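Local coordinates for DotU family type IV/VI secretion system protein (Acinetobacter baumannii, PDB 6Y4R) that is the cytoplasmic domain of TssL, a key component of the type VI secretion system, and probably helps form its membrane complex, at residues Leu17-Val23 with Gln73-Tyr78; Asp53-Asp57 with Arg118-Leu122; Tyr60-Ala64 with Leu99-Phe104; Ala64-Glu68 with Gly132-Arg138. The contacts are given in a common frame with arbitrary orientation. Residue numbers count along the deposited sequence, not the author numbering.

Contact 1: Leu17-Val23 with Gln73-Tyr78; sequences LIRNQYV and QQDPSY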
loop_
_atom_site.group_PDB
_atom_site.type_symbol
_atom_site.label_atom_id
_atom_site.label_comp_id
_atom_site.label_asym_id
_atom_site.label_seq_id
_atom_site.Cartn_x
_atom_site.Cartn_y
_atom_site.Cartn_z
ATOM N N LEU A 17 -0.299 -11.535 -5.988
ATOM C CA LEU A 17 -0.264 -12.249 -7.271
ATOM C C LEU A 17 0.744 -11.630 -8.228
ATOM O O LEU A 17 1.471 -12.347 -8.929
ATOM C CB LEU A 17 -1.633 -12.262 -7.955
ATOM C CG LEU A 17 -2.769 -13.109 -7.398
ATOM C CD1 LEU A 17 -4.070 -12.777 -8.127
ATOM C CD2 LEU A 17 -2.446 -14.610 -7.472
ATOM N N ILE A 18 0.778 -10.305 -8.298
ATOM C CA ILE A 18 1.743 -9.624 -9.161
ATOM C C ILE A 18 3.159 -9.871 -8.672
ATOM O O ILE A 18 4.082 -10.099 -9.471
ATOM C CB ILE A 18 1.419 -8.122 -9.259
ATOM C CG1 ILE A 18 0.026 -7.941 -9.871
ATOM C CG2 ILE A 18 2.517 -7.375 -10.001
ATOM C CD1 ILE A 18 -0.305 -6.511 -10.189
ATOM N N ARG A 19 3.350 -9.861 -7.352
ATOM C CA ARG A 19 4.655 -10.187 -6.807
ATOM C C ARG A 19 5.027 -11.605 -7.183
ATOM O O ARG A 19 6.198 -11.899 -7.436
ATOM C CB ARG A 19 4.619 -10.030 -5.293
ATOM C CG ARG A 19 4.646 -8.588 -4.755
ATOM C CD ARG A 19 4.926 -8.653 -3.263
ATOM N NE ARG A 19 6.323 -8.409 -2.912
ATOM C CZ ARG A 19 6.958 -9.085 -1.959
ATOM N NH1 ARG A 19 6.321 -10.054 -1.298
ATOM N NH2 ARG A 19 8.227 -8.810 -1.680
ATOM N N ASN A 20 4.028 -12.483 -7.266
ATOM C CA ASN A 20 4.199 -13.878 -7.636
ATOM C C ASN A 20 4.097 -14.109 -9.137
ATOM O O ASN A 20 3.839 -15.243 -9.572
ATOM C CB ASN A 20 3.177 -14.730 -6.898
ATOM C CG ASN A 20 3.404 -14.732 -5.406
ATOM O OD1 ASN A 20 4.437 -14.240 -4.921
ATOM N ND2 ASN A 20 2.461 -15.317 -4.664
ATOM N N GLN A 21 4.269 -13.057 -9.928
ATOM C CA GLN A 21 4.484 -13.113 -11.363
ATOM C C GLN A 21 3.201 -13.431 -12.122
ATOM O O GLN A 21 3.264 -13.731 -13.327
ATOM C CB GLN A 21 5.598 -14.107 -11.720
ATOM C CG GLN A 21 6.977 -13.623 -11.276
ATOM C CD GLN A 21 7.151 -12.117 -11.497
ATOM O OE1 GLN A 21 7.441 -11.669 -12.611
ATOM N NE2 GLN A 21 7.010 -11.333 -10.423
ATOM N N TYR A 22 2.039 -13.385 -11.469
ATOM C CA TYR A 22 0.783 -13.494 -12.197
ATOM C C TYR A 22 0.538 -12.199 -12.959
ATOM O O TYR A 22 0.714 -11.099 -12.422
ATOM C CB TYR A 22 -0.373 -13.774 -11.232
ATOM C CG TYR A 22 -1.738 -13.286 -11.710
ATOM C CD1 TYR A 22 -2.184 -12.000 -11.406
ATOM C CD2 TYR A 22 -2.579 -14.112 -12.440
ATOM C CE1 TYR A 22 -3.408 -11.555 -11.822
ATOM C CE2 TYR A 22 -3.803 -13.678 -12.866
ATOM C CZ TYR A 22 -4.219 -12.401 -12.557
ATOM O OH TYR A 22 -5.462 -11.969 -12.995
ATOM N N VAL A 23 0.094 -12.319 -14.198
ATOM C CA VAL A 23 -0.093 -11.158 -15.068
ATOM C C VAL A 23 -1.577 -11.026 -15.380
ATOM O O VAL A 23 -2.175 -11.972 -15.904
ATOM C CB VAL A 23 0.730 -11.273 -16.366
ATOM C CG1 VAL A 23 0.632 -9.965 -17.166
ATOM C CG2 VAL A 23 2.190 -11.700 -16.067
ATOM N N GLN A 73 8.278 -4.003 -12.162
ATOM C CA GLN A 73 8.368 -5.277 -12.846
ATOM C C GLN A 73 9.252 -5.188 -14.077
ATOM O O GLN A 73 9.070 -4.321 -14.932
ATOM C CB GLN A 73 6.965 -5.728 -13.234
ATOM C CG GLN A 73 6.123 -6.168 -12.062
ATOM C CD GLN A 73 6.820 -7.203 -11.175
ATOM O OE1 GLN A 73 6.682 -7.161 -9.958
ATOM N NE2 GLN A 73 7.503 -8.176 -11.790
ATOM N N GLN A 74 10.213 -6.102 -14.173
ATOM C CA GLN A 74 11.114 -6.120 -15.317
ATOM C C GLN A 74 10.848 -7.251 -16.291
ATOM O O GLN A 74 11.463 -7.281 -17.363
ATOM C CB GLN A 74 12.573 -6.197 -14.864
ATOM C CG GLN A 74 12.897 -5.238 -13.762
ATOM C CD GLN A 74 14.373 -5.105 -13.571
ATOM O OE1 GLN A 74 14.832 -4.625 -12.527
ATOM N NE2 GLN A 74 15.132 -5.466 -14.611
ATOM N N ASP A 75 10.030 -8.138 -15.972
ATOM C CA ASP A 75 9.939 -9.179 -16.978
ATOM C C ASP A 75 8.948 -8.772 -18.094
ATOM O O ASP A 75 7.968 -8.065 -17.834
ATOM C CB ASP A 75 9.690 -10.527 -16.258
ATOM C CG ASP A 75 9.277 -11.642 -17.175
ATOM O OD1 ASP A 75 9.639 -12.830 -16.893
ATOM O OD2 ASP A 75 8.383 -11.375 -17.988
ATOM N N PRO A 76 9.231 -9.137 -19.357
ATOM C CA PRO A 76 8.528 -8.504 -20.499
ATOM C C PRO A 76 7.040 -8.824 -20.597
ATOM O O PRO A 76 6.311 -8.061 -21.248
ATOM C CB PRO A 76 9.266 -9.057 -21.720
ATOM C CG PRO A 76 10.476 -9.739 -21.213
ATOM C CD PRO A 76 10.420 -9.917 -19.756
ATOM N N SER A 77 6.571 -9.884 -19.947
ATOM C CA SER A 77 5.151 -10.164 -19.898
ATOM C C SER A 77 4.346 -9.016 -19.292
ATOM O O SER A 77 3.187 -8.803 -19.669
ATOM C CB SER A 77 4.935 -11.452 -19.104
ATOM O OG SER A 77 5.557 -11.354 -17.831
ATOM N N TYR A 78 4.940 -8.230 -18.398
ATOM C CA TYR A 78 4.214 -7.136 -17.753
ATOM C C TYR A 78 4.122 -5.880 -18.615
ATOM O O TYR A 78 3.536 -4.875 -18.178
ATOM C CB TYR A 78 4.877 -6.812 -16.415
ATOM C CG TYR A 78 4.472 -7.783 -15.334
ATOM C CD1 TYR A 78 3.197 -7.730 -14.781
ATOM C CD2 TYR A 78 5.357 -8.755 -14.859
ATOM C CE1 TYR A 78 2.812 -8.616 -13.799
ATOM C CE2 TYR A 78 4.979 -9.637 -13.873
ATOM C CZ TYR A 78 3.704 -9.559 -13.347
ATOM O OH TYR A 78 3.286 -10.426 -12.366
HETATM O O HOH W 1 8.836 -9.613 -13.329
#

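Contact 2: Asp53-Asp57 with Arg118-Leu122; sequences DDIHD and RLAAL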
loop_
_atom_site.group_PDB
_atom_site.type_symbol
_atom_site.label_atom_id
_atom_site.label_comp_id
_atom_site.label_asym_id
_atom_site.label_seq_id
_atom_site.Cartn_x
_atom_site.Cartn_y
_atom_site.Cartn_z
ATOM N N ASP A 53 -9.018 9.665 8.848
ATOM C CA ASP A 53 -7.595 9.660 8.518
ATOM C C ASP A 53 -7.055 8.242 8.382
ATOM O O ASP A 53 -6.222 7.980 7.501
ATOM C CB ASP A 53 -6.785 10.435 9.555
ATOM C CG ASP A 53 -7.362 11.797 9.846
ATOM O OD1 ASP A 53 -6.971 12.772 9.167
ATOM O OD2 ASP A 53 -8.200 11.906 10.765
ATOM N N ASP A 54 -7.532 7.305 9.218
ATOM C CA ASP A 54 -7.110 5.906 9.081
ATOM C C ASP A 54 -7.522 5.347 7.724
ATOM O O ASP A 54 -6.707 4.736 7.026
ATOM C CB ASP A 54 -7.685 5.034 10.208
ATOM C CG ASP A 54 -6.915 5.165 11.537
ATOM O OD1 ASP A 54 -5.993 6.008 11.626
ATOM O OD2 ASP A 54 -7.215 4.387 12.482
ATOM N N ILE A 55 -8.769 5.603 7.310
ATOM C CA ILE A 55 -9.242 5.138 6.005
ATOM C C ILE A 55 -8.408 5.762 4.893
ATOM O O ILE A 55 -7.954 5.076 3.964
ATOM C CB ILE A 55 -10.739 5.470 5.822
ATOM C CG1 ILE A 55 -11.653 4.635 6.728
ATOM C CG2 ILE A 55 -11.157 5.315 4.340
ATOM C CD1 ILE A 55 -12.937 5.371 7.098
ATOM N N HIS A 56 -8.200 7.079 4.985
ATOM C CA HIS A 56 -7.446 7.822 3.972
ATOM C C HIS A 56 -6.022 7.286 3.862
ATOM O O HIS A 56 -5.502 7.093 2.757
ATOM C CB HIS A 56 -7.440 9.316 4.345
ATOM C CG HIS A 56 -6.626 10.202 3.456
ATOM N ND1 HIS A 56 -7.143 10.831 2.346
ATOM C CD2 HIS A 56 -5.318 10.561 3.509
ATOM C CE1 HIS A 56 -6.198 11.558 1.765
ATOM N NE2 HIS A 56 -5.074 11.402 2.443
ATOM N N ASP A 57 -5.368 7.034 5.005
ATOM C CA ASP A 57 -3.962 6.639 4.960
ATOM C C ASP A 57 -3.770 5.175 4.612
ATOM O O ASP A 57 -2.747 4.834 4.014
ATOM C CB ASP A 57 -3.254 6.948 6.280
ATOM C CG ASP A 57 -3.118 8.443 6.538
ATOM O OD1 ASP A 57 -2.993 8.856 7.718
ATOM O OD2 ASP A 57 -3.146 9.209 5.546
ATOM N N ARG A 118 -3.351 5.269 16.546
ATOM C CA ARG A 118 -3.443 5.045 15.107
ATOM C C ARG A 118 -2.806 3.729 14.679
ATOM O O ARG A 118 -2.376 3.588 13.526
ATOM C CB ARG A 118 -2.869 6.226 14.327
ATOM C CG ARG A 118 -3.535 7.525 14.760
ATOM C CD ARG A 118 -4.197 8.281 13.654
ATOM N NE ARG A 118 -3.319 8.850 12.643
ATOM C CZ ARG A 118 -3.508 8.751 11.334
ATOM N NH1 ARG A 118 -2.669 9.365 10.528
ATOM N NH2 ARG A 118 -4.516 8.037 10.867
ATOM N N LEU A 119 -2.840 2.731 15.578
ATOM C CA LEU A 119 -2.170 1.454 15.352
ATOM C C LEU A 119 -2.819 0.651 14.241
ATOM O O LEU A 119 -2.149 -0.177 13.614
ATOM C CB LEU A 119 -2.147 0.644 16.646
ATOM C CG LEU A 119 -1.868 -0.862 16.612
ATOM C CD1 LEU A 119 -0.422 -1.149 16.338
ATOM C CD2 LEU A 119 -2.268 -1.482 17.951
ATOM N N ALA A 120 -4.117 0.847 13.996
ATOM C CA ALA A 120 -4.743 0.174 12.858
ATOM C C ALA A 120 -4.140 0.668 11.549
ATOM O O ALA A 120 -3.826 -0.128 10.661
ATOM C CB ALA A 120 -6.262 0.367 12.866
ATOM N N ALA A 121 -3.960 1.984 11.416
ATOM C CA ALA A 121 -3.288 2.506 10.230
ATOM C C ALA A 121 -1.846 2.022 10.150
ATOM O O ALA A 121 -1.363 1.666 9.070
ATOM C CB ALA A 121 -3.312 4.038 10.235
ATOM N N LEU A 122 -1.158 1.948 11.291
ATOM C CA LEU A 122 0.272 1.654 11.248
ATOM C C LEU A 122 0.530 0.195 10.903
ATOM O O LEU A 122 1.554 -0.117 10.289
ATOM C CB LEU A 122 0.942 2.083 12.563
ATOM C CG LEU A 122 2.389 1.703 12.885
ATOM C CD1 LEU A 122 3.326 2.580 12.071
ATOM C CD2 LEU A 122 2.640 1.925 14.349
#

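Contact 3: Tyr60-Ala64 with Leu99-Phe104; sequences YAFCA and LAGYQF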
loop_
_atom_site.group_PDB
_atom_site.type_symbol
_atom_site.label_atom_id
_atom_site.label_comp_id
_atom_site.label_asym_id
_atom_site.label_seq_id
_atom_site.Cartn_x
_atom_site.Cartn_y
_atom_site.Cartn_z
ATOM N N TYR A 60 -4.125 5.215 0.937
ATOM C CA TYR A 60 -2.962 5.876 0.340
ATOM C C TYR A 60 -1.774 4.918 0.251
ATOM O O TYR A 60 -1.085 4.856 -0.775
ATOM C CB TYR A 60 -2.591 7.125 1.156
ATOM C CG TYR A 60 -1.361 7.856 0.635
ATOM C CD1 TYR A 60 -0.072 7.439 0.982
ATOM C CD2 TYR A 60 -1.490 8.946 -0.214
ATOM C CE1 TYR A 60 1.048 8.083 0.486
ATOM C CE2 TYR A 60 -0.379 9.607 -0.709
ATOM C CZ TYR A 60 0.888 9.178 -0.359
ATOM O OH TYR A 60 1.989 9.847 -0.861
ATOM N N ALA A 61 -1.519 4.178 1.334
ATOM C CA ALA A 61 -0.421 3.221 1.375
ATOM C C ALA A 61 -0.634 2.110 0.365
ATOM O O ALA A 61 0.322 1.659 -0.279
ATOM C CB ALA A 61 -0.287 2.634 2.785
ATOM N N PHE A 62 -1.869 1.626 0.237
ATOM C CA PHE A 62 -2.125 0.545 -0.710
ATOM C C PHE A 62 -1.922 1.017 -2.145
ATOM O O PHE A 62 -1.447 0.256 -2.991
ATOM C CB PHE A 62 -3.537 -0.003 -0.519
ATOM C CG PHE A 62 -3.942 -1.025 -1.544
ATOM C CD1 PHE A 62 -3.866 -2.374 -1.246
ATOM C CD2 PHE A 62 -4.419 -0.646 -2.800
ATOM C CE1 PHE A 62 -4.244 -3.334 -2.186
ATOM C CE2 PHE A 62 -4.792 -1.604 -3.750
ATOM C CZ PHE A 62 -4.708 -2.941 -3.438
ATOM N N CYS A 63 -2.309 2.257 -2.447
ATOM C CA CYS A 63 -2.113 2.788 -3.791
ATOM C C CYS A 63 -0.636 3.043 -4.083
ATOM O O CYS A 63 -0.153 2.747 -5.184
ATOM C CB CYS A 63 -2.945 4.054 -3.974
ATOM S SG CYS A 63 -4.743 3.721 -4.005
ATOM N N ALA A 64 0.106 3.583 -3.116
ATOM C CA ALA A 64 1.547 3.710 -3.310
ATOM C C ALA A 64 2.185 2.342 -3.562
ATOM O O ALA A 64 3.110 2.224 -4.374
ATOM C CB ALA A 64 2.184 4.414 -2.109
ATOM N N LEU A 99 4.725 11.873 -4.966
ATOM C CA LEU A 99 5.722 11.975 -3.908
ATOM C C LEU A 99 5.611 10.826 -2.919
ATOM O O LEU A 99 6.134 10.918 -1.803
ATOM C CB LEU A 99 5.593 13.312 -3.174
ATOM C CG LEU A 99 5.734 14.632 -3.935
ATOM C CD1 LEU A 99 5.460 15.776 -2.985
ATOM C CD2 LEU A 99 7.088 14.786 -4.603
ATOM N N ALA A 100 4.909 9.759 -3.302
ATOM C CA ALA A 100 4.649 8.647 -2.396
ATOM C C ALA A 100 5.933 7.991 -1.888
ATOM O O ALA A 100 5.974 7.518 -0.745
ATOM C CB ALA A 100 3.769 7.621 -3.108
ATOM N N GLY A 101 6.979 7.931 -2.719
ATOM C CA GLY A 101 8.244 7.371 -2.271
ATOM C C GLY A 101 8.782 8.030 -1.012
ATOM O O GLY A 101 9.403 7.372 -0.178
ATOM N N TYR A 102 8.543 9.328 -0.852
ATOM C CA TYR A 102 8.940 10.070 0.336
ATOM C C TYR A 102 7.818 10.218 1.348
ATOM O O TYR A 102 8.044 10.058 2.547
ATOM C CB TYR A 102 9.427 11.478 -0.051
ATOM C CG TYR A 102 10.716 11.501 -0.839
ATOM C CD1 TYR A 102 10.738 11.184 -2.193
ATOM C CD2 TYR A 102 11.914 11.845 -0.228
ATOM C CE1 TYR A 102 11.921 11.197 -2.910
ATOM C CE2 TYR A 102 13.097 11.864 -0.933
ATOM C CZ TYR A 102 13.095 11.539 -2.271
ATOM O OH TYR A 102 14.282 11.560 -2.963
ATOM N N GLN A 103 6.603 10.480 0.891
ATOM C CA GLN A 103 5.537 10.855 1.805
ATOM C C GLN A 103 4.923 9.652 2.517
ATOM O O GLN A 103 4.364 9.809 3.607
ATOM C CB GLN A 103 4.495 11.662 1.036
ATOM C CG GLN A 103 3.346 12.128 1.864
ATOM C CD GLN A 103 2.625 13.241 1.193
ATOM O OE1 GLN A 103 1.423 13.419 1.374
ATOM N NE2 GLN A 103 3.360 14.020 0.410
ATOM N N PHE A 104 5.045 8.455 1.948
ATOM C CA PHE A 104 4.686 7.240 2.681
ATOM C C PHE A 104 5.452 7.171 4.001
ATOM O O PHE A 104 4.916 6.716 5.021
ATOM C CB PHE A 104 4.969 6.026 1.780
ATOM C CG PHE A 104 4.777 4.672 2.426
ATOM C CD1 PHE A 104 5.649 4.193 3.408
ATOM C CD2 PHE A 104 3.753 3.837 1.990
ATOM C CE1 PHE A 104 5.480 2.925 3.969
ATOM C CE2 PHE A 104 3.582 2.552 2.551
ATOM C CZ PHE A 104 4.448 2.108 3.541
#

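Contact 4: Ala64-Glu68 with Gly132-Arg138; sequences ALIDE and GFQGKYR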
loop_
_atom_site.group_PDB
_atom_site.type_symbol
_atom_site.label_atom_id
_atom_site.label_comp_id
_atom_site.label_asym_id
_atom_site.label_seq_id
_atom_site.Cartn_x
_atom_site.Cartn_y
_atom_site.Cartn_z
ATOM N N ALA A 64 0.106 3.583 -3.116
ATOM C CA ALA A 64 1.547 3.710 -3.310
ATOM C C ALA A 64 2.185 2.342 -3.562
ATOM O O ALA A 64 3.110 2.224 -4.374
ATOM C CB ALA A 64 2.184 4.414 -2.109
ATOM N N LEU A 65 1.680 1.298 -2.900
ATOM C CA LEU A 65 2.272 -0.040 -2.967
ATOM C C LEU A 65 1.936 -0.761 -4.269
ATOM O O LEU A 65 2.802 -1.415 -4.862
ATOM C CB LEU A 65 1.824 -0.861 -1.758
ATOM C CG LEU A 65 1.925 -2.380 -1.761
ATOM C CD1 LEU A 65 3.364 -2.834 -1.661
ATOM C CD2 LEU A 65 1.124 -2.919 -0.603
ATOM N N ILE A 66 0.667 -0.713 -4.691
ATOM C CA ILE A 66 0.268 -1.323 -5.962
ATOM C C ILE A 66 0.941 -0.616 -7.134
ATOM O O ILE A 66 1.339 -1.264 -8.110
ATOM C CB ILE A 66 -1.268 -1.322 -6.108
ATOM C CG1 ILE A 66 -1.701 -2.053 -7.378
ATOM C CG2 ILE A 66 -1.826 0.103 -6.112
ATOM C CD1 ILE A 66 -1.232 -3.457 -7.450
ATOM N N ASP A 67 1.133 0.707 -7.039
ATOM C CA ASP A 67 1.762 1.412 -8.150
ATOM C C ASP A 67 3.204 0.959 -8.346
ATOM O O ASP A 67 3.622 0.680 -9.479
ATOM C CB ASP A 67 1.753 2.934 -7.940
ATOM C CG ASP A 67 0.393 3.605 -8.225
ATOM O OD1 ASP A 67 -0.542 2.956 -8.745
ATOM O OD2 ASP A 67 0.310 4.846 -8.047
ATOM N N GLU A 68 3.964 0.810 -7.254
ATOM C CA GLU A 68 5.384 0.490 -7.402
ATOM C C GLU A 68 5.625 -0.984 -7.674
ATOM O O GLU A 68 6.611 -1.337 -8.332
ATOM C CB GLU A 68 6.173 0.963 -6.181
ATOM C CG GLU A 68 7.548 0.303 -6.031
ATOM C CD GLU A 68 8.282 0.667 -4.737
ATOM O OE1 GLU A 68 8.467 1.873 -4.495
ATOM O OE2 GLU A 68 8.669 -0.236 -3.958
ATOM N N GLY A 132 6.925 -5.579 0.003
ATOM C CA GLY A 132 7.932 -5.184 -0.963
ATOM C C GLY A 132 8.030 -3.708 -1.258
ATOM O O GLY A 132 8.910 -3.309 -2.034
ATOM N N PHE A 133 7.209 -2.880 -0.627
ATOM C CA PHE A 133 7.282 -1.456 -0.881
ATOM C C PHE A 133 8.596 -0.904 -0.348
ATOM O O PHE A 133 8.957 -1.135 0.807
ATOM C CB PHE A 133 6.103 -0.721 -0.242
ATOM C CG PHE A 133 6.141 0.776 -0.455
ATOM C CD1 PHE A 133 5.505 1.356 -1.545
ATOM C CD2 PHE A 133 6.839 1.596 0.411
ATOM C CE1 PHE A 133 5.551 2.733 -1.759
ATOM C CE2 PHE A 133 6.883 2.978 0.198
ATOM C CZ PHE A 133 6.238 3.533 -0.881
ATOM N N GLN A 134 9.327 -0.209 -1.214
ATOM C CA GLN A 134 10.595 0.432 -0.888
ATOM C C GLN A 134 10.547 1.948 -0.944
ATOM O O GLN A 134 11.128 2.614 -0.082
ATOM C CB GLN A 134 11.670 -0.057 -1.841
ATOM C CG GLN A 134 11.686 -1.533 -1.953
ATOM C CD GLN A 134 12.971 -2.028 -2.520
ATOM O OE1 GLN A 134 13.403 -3.125 -2.177
ATOM N NE2 GLN A 134 13.566 -1.260 -3.431
ATOM N N GLY A 135 9.851 2.504 -1.930
ATOM C CA GLY A 135 9.790 3.947 -2.064
ATOM C C GLY A 135 11.163 4.549 -2.237
ATOM O O GLY A 135 11.954 4.162 -3.103
ATOM N N LYS A 136 11.428 5.532 -1.394
ATOM C CA LYS A 136 12.642 6.327 -1.467
ATOM C C LYS A 136 13.894 5.546 -1.083
ATOM O O LYS A 136 14.999 5.938 -1.476
ATOM C CB LYS A 136 12.416 7.566 -0.602
ATOM C CG LYS A 136 13.621 8.272 -0.093
ATOM C CD LYS A 136 13.318 8.976 1.230
ATOM C CE LYS A 136 12.924 7.965 2.302
ATOM N NZ LYS A 136 12.658 8.637 3.620
ATOM N N TYR A 137 13.736 4.417 -0.392
ATOM C CA TYR A 137 14.844 3.569 0.024
ATOM C C TYR A 137 15.389 2.700 -1.097
ATOM O O TYR A 137 16.392 2.009 -0.879
ATOM C CB TYR A 137 14.410 2.665 1.173
ATOM C CG TYR A 137 14.250 3.394 2.476
ATOM C CD1 TYR A 137 13.053 4.007 2.802
ATOM C CD2 TYR A 137 15.292 3.473 3.377
ATOM C CE1 TYR A 137 12.895 4.678 3.990
ATOM C CE2 TYR A 137 15.140 4.140 4.568
ATOM C CZ TYR A 137 13.935 4.737 4.867
ATOM O OH TYR A 137 13.751 5.407 6.049
ATOM N N ARG A 138 14.748 2.701 -2.272
ATOM C CA ARG A 138 15.208 1.886 -3.391
ATOM C C ARG A 138 16.557 2.365 -3.931
ATOM O O ARG A 138 17.389 1.535 -4.329
ATOM C CB ARG A 138 14.150 1.876 -4.498
ATOM C CG ARG A 138 14.523 0.998 -5.701
ATOM C CD ARG A 138 13.363 0.743 -6.684
ATOM N NE ARG A 138 12.204 0.138 -6.034
ATOM C CZ ARG A 138 12.014 -1.173 -5.910
ATOM N NH1 ARG A 138 12.918 -2.023 -6.389
ATOM N NH2 ARG A 138 10.932 -1.637 -5.285
#

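Contact 1: Leu17-Val23 with Gln73-Tyr78
A Schellman motif ends helix 9-19 here, and the tyrosine of a neighbouring loop plugs into the turn. Q21 is the C-prime residue, with phi of 75°. Y22 N bonds L17 O at 2.8 Å and Q21 N bonds I18 O at 3.0 Å. Y78, in the m rotamer, brings its hydroxyl to this turn, and Y78 OH donates to Y22 O at 2.7 Å. V23 covers one face of the Y78 ring in a CH-pi contact, with V23 CG2 4.0 Å from the ring centroid. I18 CG2 packs 4.0 Å from Y78 CE1. The CA-to-CB bond of Q21 points away, yet two m rotamers fold its amide back, so Q21 NE2 bonds R19 O at 3.1 Å. The loop is shaped by an Asx turn, with D75 OD2 accepting from S77 N at 3.1 Å and from S77 OG at 2.8 Å. A water joins both sides, donating to Q21 OE1 at 2.6 Å and accepting from D75 N at 3.3 Å.

Contact 2: Asp53-Asp57 with Arg118-Leu122
Charge dominates this meeting of the early part of helix 52-71 with the start of helix 119-130. R118 sits at the N-cap position of the second helix. Its CA-to-CB bond points sideways, but the long side chain carries the guanidinium across to the first helix. There it forms two salt bridges, both also hydrogen bonds. R118 NH2 meets D54 OD1 at 2.6 Å, and R118 NH1 meets D57 OD1 at 2.9 Å. Both carboxylate oxygens lie near the guanidinium plane, at its edge. D54 and D57 are three residues apart, so they come from adjacent turns of one helix face.

The packing is slight by comparison. D54 OD1 lies 3.6 Å from A121 CB, and D54 OD2 is 4.1 Å from A120 CB. The CA atoms of D54 and A121 are only 5.2 Å apart, an approach that small alanines allow. D53 CB lies 3.6 Å from R118 NH2, in van der Waals contact.

Around this, L4 of helix 4-7 touches D54 and A120, while R118 rests on L111 and D57 on I107 of helix 100-114. The whole is an interhelical salt-bridge network, one arginine shared by two aspartates, within an all-helical domain.

Contact 3: Tyr60-Ala64 with Leu99-Phe104
This is a buried helix-helix contact near the middle of an all-helical domain. The middle of helix 52-71 packs against the start of helix 100-114. The two short segments run roughly antiparallel, at 146° between their N-to-C directions. Their axes come within 10.6 Å.

Alanines make the closest backbone approach. A64 and A100 have CA atoms 5.9 Å apart, and A64 CB meets A100 CB at 3.7 Å. Further along, A61 pairs with F104, where A61 CB is 3.9 Å from F104 CE2. The same ring reaches A64, with F104 CD2 4.4 Å from A64 CB. F104 therefore spans one turn of the facing helix.

Y60, next to A61, reaches further across. Its t rotamer carries the hydroxyl to the first turn of helix 100-114. Y60 OH lies 3.3 Å from A100 CA and 3.6 Å from Q103 CB. Y60 CE1 is 4.3 Å from F104 N, which sits at the ring edge.

Other aromatic residues add to the contact. The F104 ring stacks with that of F133 and meets that of F125, and Y60 meets F95 edge-to-face. Helix 119-130 adds C128, which touches both A61 and F104.

The segments form no hydrogen bonds with each other, so the contact between them rests on van der Waals packing of small alanines against the F104 ring and the Y60 side chain.

Contact 4: Ala64-Glu68 with Gly132-Arg138
E68, on helix 52-71, binds the loop after helix 119-130 through both oxygens of its carboxylate. E68 OE2 accepts from Q134 N at 2.8 Å. E68 OE1 accepts from G135 N at 3.0 Å. The charge is met by R138, whose NH2 forms a salt bridge with E68 OE2 at 3.0 Å. The extended t, t conformation of chi1 and chi2 gives E68 this reach.

Glycines suit the loop. G132 has positive phi as the C-prime residue of a Schellman motif ending helix 119-130. G135 also has positive phi, and a CB there would clash with F133 CE2.

E68 OE1 is positioned over one face of the F133 ring. Apolar packing lies further out. L65 CD1 touches F133 CB at 3.7 Å, and A64 CB touches F133 CE1 at 3.8 Å. F133 also stacks with F104, and L65 rests on F12 and I15 of helix 9-19.

One glutamate thus satisfies two backbone amides and pairs with an arginine, tying the loop to helix 52-71 through its backbone, beside a largely apolar core.

In the fold
Helix 52-71 unites the set. It gives the first segment of contacts 2, 3 and 4 in that order along its length, and contact 1 uses the loop that follows it. Contacts 3 and 4 share A64 and have centres 7 Å apart. F104 packs on F133 between them, and G101 O probably accepts a hydrogen bond from K136 N. Contact 2 lies 13 Å from contact 3, centre to centre. Contacts 1 and 4, centres about 15 Å apart, touch where R19 packs on G132. Contacts 1 and 2 have centres about 29 Å apart, on opposite sides of the chain centre. Helix 52-71 is thus a central element joining distant parts of one helical domain.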